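Local coordinates for embryonic developmental protein tofu-6 (Caenorhabditis elegans, PDB 7OCX) that probably takes part in piRNA (21U-RNA) biogenesis as a subunit of the PETISCO complex, pairing its RNA recognition motif domain with that of PID-3, at residues H20-P25 against V57-V62. Numbering follows the deposited sequence.
Sequences HIRNIP and VQLGFV
Ile21 and Gly60 form a hydrogen-bonded antiparallel pair, Ile21 N reaching Gly60 O at 2.9 Å and Gly60 N reaching Ile21 O at 2.8 Å. A second such pair joins Ile24 to Gln58, where the bond from Gln58 N to Ile24 O measures 2.7 Å. Between these pairs Arg22 and Asn23 lie opposite the single residue Leu59, a beta bulge in which Asn23 takes a positive phi (69°), a conformation asparagine tolerates well. Its ND2 bonds to Thr88 O, while OD1 meets the Val57 methyl CG1. Strands 18-25 and 57-64 are neighbours inside the antiparallel sheet of the RNA recognition motif and correspond to those that carry the RNP motifs in canonical members. On the helix-packed face, Ile24 runs CD1 to within 3.6 Å of Gly60 N, a position where a side chain on residue 60 would collide with it; Ile21 CG1 touches Val62 CG2 beside Phe37 of helix 30-38, both buried, so branched apolar side chains suit this face. Gln58, extended beyond CG (chi2 -176°), places NE2 to donate a hydrogen bond to Pro25 O at 3.0 Å and another to Trp28 O. An alanine here would probably leave the Pro25 and Trp28 carbonyls without this shared amide donor. On the opposite face, the His20 and Phe61 rings meet obliquely, planes at 50°, and a water links His20 ND1 to Gly60 O. Nearby, the aliphatic CD of Arg22 lies alongside Leu59 CG at 3.8 Å.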
ATOM      1  N   HIS C  20     -24.787   5.256  -9.417  1.00 40.32           N
ATOM      2  CA  HIS C  20     -25.702   4.660 -10.379  1.00 48.79           C
ATOM      3  C   HIS C  20     -25.673   5.526 -11.631  1.00 45.93           C
ATOM      4  O   HIS C  20     -25.655   6.761 -11.539  1.00 46.00           O
ATOM      5  CB  HIS C  20     -27.125   4.580  -9.824  1.00 52.58           C
ATOM      6  CG  HIS C  20     -27.278   3.595  -8.703  1.00 58.91           C
ATOM      7  ND1 HIS C  20     -27.138   2.233  -8.875  1.00 62.27           N
ATOM      8  CD2 HIS C  20     -27.576   3.779  -7.393  1.00 61.02           C
ATOM      9  CE1 HIS C  20     -27.332   1.624  -7.718  1.00 71.82           C
ATOM     10  NE2 HIS C  20     -27.599   2.539  -6.802  1.00 64.50           N
ATOM     11  N   ILE C  21     -25.649   4.875 -12.795  1.00 45.96           N
ATOM     12  CA  ILE C  21     -25.493   5.533 -14.086  1.00 46.72           C
ATOM     13  C   ILE C  21     -26.692   5.199 -14.952  1.00 45.94           C
ATOM     14  O   ILE C  21     -26.978   4.017 -15.177  1.00 47.24           O
ATOM     15  CB  ILE C  21     -24.228   5.071 -14.832  1.00 44.32           C
ATOM     16  CG1 ILE C  21     -23.016   5.045 -13.923  1.00 42.50           C
ATOM     17  CG2 ILE C  21     -24.027   5.966 -16.045  1.00 43.29           C
ATOM     18  CD1 ILE C  21     -22.649   6.352 -13.380  1.00 37.60           C
ATOM     19  N   ARG C  22     -27.343   6.222 -15.498  1.00 45.97           N
ATOM     20  CA  ARG C  22     -28.437   6.015 -16.439  1.00 57.02           C
ATOM     21  C   ARG C  22     -28.127   6.738 -17.745  1.00 49.05           C
ATOM     22  O   ARG C  22     -27.237   7.591 -17.814  1.00 51.17           O
ATOM     23  CB  ARG C  22     -29.758   6.515 -15.843  1.00 63.64           C
ATOM     24  CG  ARG C  22     -30.248   5.670 -14.676  1.00 68.17           C
ATOM     25  CD  ARG C  22     -31.500   4.881 -15.017  1.00 77.80           C
ATOM     26  NE  ARG C  22     -32.700   5.708 -14.949  1.00 98.86           N
ATOM     27  CZ  ARG C  22     -33.428   6.083 -15.993  1.00111.88           C
ATOM     28  NH1 ARG C  22     -33.107   5.732 -17.228  1.00108.90           N
ATOM     29  NH2 ARG C  22     -34.511   6.828 -15.789  1.00117.67           N
ATOM     30  N   ASN C  23     -28.888   6.392 -18.788  1.00 50.20           N
ATOM     31  CA  ASN C  23     -28.794   7.041 -20.096  1.00 52.96           C
ATOM     32  C   ASN C  23     -27.485   6.724 -20.808  1.00 51.51           C
ATOM     33  O   ASN C  23     -26.958   7.552 -21.555  1.00 53.15           O
ATOM     34  CB  ASN C  23     -28.969   8.558 -19.983  1.00 52.66           C
ATOM     35  CG  ASN C  23     -29.673   9.160 -21.188  1.00 60.81           C
ATOM     36  OD1 ASN C  23     -30.732   8.698 -21.604  1.00 61.94           O
ATOM     37  ND2 ASN C  23     -29.086  10.214 -21.746  1.00 65.80           N
ATOM     38  N   ILE C  24     -26.956   5.535 -20.582  1.00 47.60           N
ATOM     39  CA  ILE C  24     -25.766   5.082 -21.309  1.00 47.77           C
ATOM     40  C   ILE C  24     -26.163   4.757 -22.747  1.00 47.86           C
ATOM     41  O   ILE C  24     -27.196   4.102 -22.962  1.00 53.08           O
ATOM     42  CB  ILE C  24     -25.179   3.854 -20.630  1.00 44.70           C
ATOM     43  CG1 ILE C  24     -24.820   4.160 -19.176  1.00 43.15           C
ATOM     44  CG2 ILE C  24     -23.961   3.344 -21.387  1.00 42.95           C
ATOM     45  CD1 ILE C  24     -24.547   2.901 -18.386  1.00 43.21           C
ATOM     46  N   PRO C  25     -25.395   5.177 -23.750  1.00 50.69           N
ATOM     47  CA  PRO C  25     -25.742   4.820 -25.141  1.00 54.78           C
ATOM     48  C   PRO C  25     -25.752   3.320 -25.413  1.00 48.40           C
ATOM     49  O   PRO C  25     -24.951   2.556 -24.872  1.00 42.30           O
ATOM     50  CB  PRO C  25     -24.653   5.522 -25.965  1.00 53.87           C
ATOM     51  CG  PRO C  25     -24.250   6.701 -25.120  1.00 52.03           C
ATOM     52  CD  PRO C  25     -24.361   6.231 -23.691  1.00 50.21           C
ATOM     53  N   VAL C  57     -31.018   3.268 -24.639  1.00 72.41           N
ATOM     54  CA  VAL C  57     -30.026   3.528 -23.594  1.00 67.70           C
ATOM     55  C   VAL C  57     -29.933   2.360 -22.607  1.00 64.27           C
ATOM     56  O   VAL C  57     -30.825   1.515 -22.516  1.00 62.61           O
ATOM     57  CB  VAL C  57     -30.319   4.832 -22.794  1.00 66.05           C
ATOM     58  CG1 VAL C  57     -30.309   6.074 -23.697  1.00 64.75           C
ATOM     59  CG2 VAL C  57     -31.615   4.718 -21.987  1.00 63.72           C
ATOM     60  N   GLN C  58     -28.842   2.353 -21.829  1.00 55.19           N
ATOM     61  CA  GLN C  58     -28.472   1.271 -20.913  1.00 50.18           C
ATOM     62  C   GLN C  58     -28.304   1.817 -19.493  1.00 52.20           C
ATOM     63  O   GLN C  58     -28.226   3.030 -19.281  1.00 50.08           O
ATOM     64  CB  GLN C  58     -27.159   0.609 -21.356  1.00 51.04           C
ATOM     65  CG  GLN C  58     -27.242  -0.149 -22.678  1.00 51.64           C
ATOM     66  CD  GLN C  58     -25.943  -0.861 -23.035  1.00 53.53           C
ATOM     67  OE1 GLN C  58     -25.818  -2.080 -22.912  1.00 59.26           O
ATOM     68  NE2 GLN C  58     -24.960  -0.084 -23.470  1.00 53.49           N
ATOM     69  N   LEU C  59     -28.228   0.898 -18.518  1.00 48.24           N
ATOM     70  CA  LEU C  59     -28.115   1.243 -17.103  1.00 51.19           C
ATOM     71  C   LEU C  59     -26.853   0.636 -16.508  1.00 47.62           C
ATOM     72  O   LEU C  59     -26.485  -0.497 -16.838  1.00 46.87           O
ATOM     73  CB  LEU C  59     -29.305   0.735 -16.306  1.00 52.95           C
ATOM     74  CG  LEU C  59     -30.618   1.503 -16.429  1.00 61.34           C
ATOM     75  CD1 LEU C  59     -31.098   1.621 -17.864  1.00 64.48           C
ATOM     76  CD2 LEU C  59     -31.633   0.788 -15.539  1.00 66.33           C
ATOM     77  N   GLY C  60     -26.227   1.359 -15.578  1.00 47.77           N
ATOM     78  CA  GLY C  60     -24.928   0.946 -15.099  1.00 44.63           C
ATOM     79  C   GLY C  60     -24.632   1.355 -13.674  1.00 42.69           C
ATOM     80  O   GLY C  60     -25.444   1.964 -12.972  1.00 37.91           O
ATOM     81  N   PHE C  61     -23.428   0.989 -13.263  1.00 39.22           N
ATOM     82  CA  PHE C  61     -22.955   1.174 -11.905  1.00 38.87           C
ATOM     83  C   PHE C  61     -21.452   1.329 -12.014  1.00 38.58           C
ATOM     84  O   PHE C  61     -20.801   0.596 -12.762  1.00 37.34           O
ATOM     85  CB  PHE C  61     -23.311  -0.018 -11.039  1.00 35.29           C
ATOM     86  CG  PHE C  61     -22.697   0.020  -9.715  1.00 52.36           C
ATOM     87  CD1 PHE C  61     -23.156   0.925  -8.757  1.00 60.46           C
ATOM     88  CD2 PHE C  61     -21.687  -0.852  -9.393  1.00 53.10           C
ATOM     89  CE1 PHE C  61     -22.595   0.969  -7.499  1.00 57.96           C
ATOM     90  CE2 PHE C  61     -21.154  -0.831  -8.152  1.00 57.14           C
ATOM     91  CZ  PHE C  61     -21.607   0.086  -7.190  1.00 54.06           C
ATOM     92  N   VAL C  62     -20.916   2.315 -11.314  1.00 35.01           N
ATOM     93  CA  VAL C  62     -19.484   2.568 -11.281  1.00 32.76           C
ATOM     94  C   VAL C  62     -19.092   2.859  -9.843  1.00 36.12           C
ATOM     95  O   VAL C  62     -19.752   3.661  -9.181  1.00 39.61           O
ATOM     96  CB  VAL C  62     -19.079   3.757 -12.172  1.00 37.88           C
ATOM     97  CG1 VAL C  62     -17.607   4.053 -12.006  1.00 39.35           C
ATOM     98  CG2 VAL C  62     -19.365   3.440 -13.595  1.00 41.14           C
TER
HETATM   99  O   HOH W   1     -27.470   0.612 -11.098  1.00 52.51           O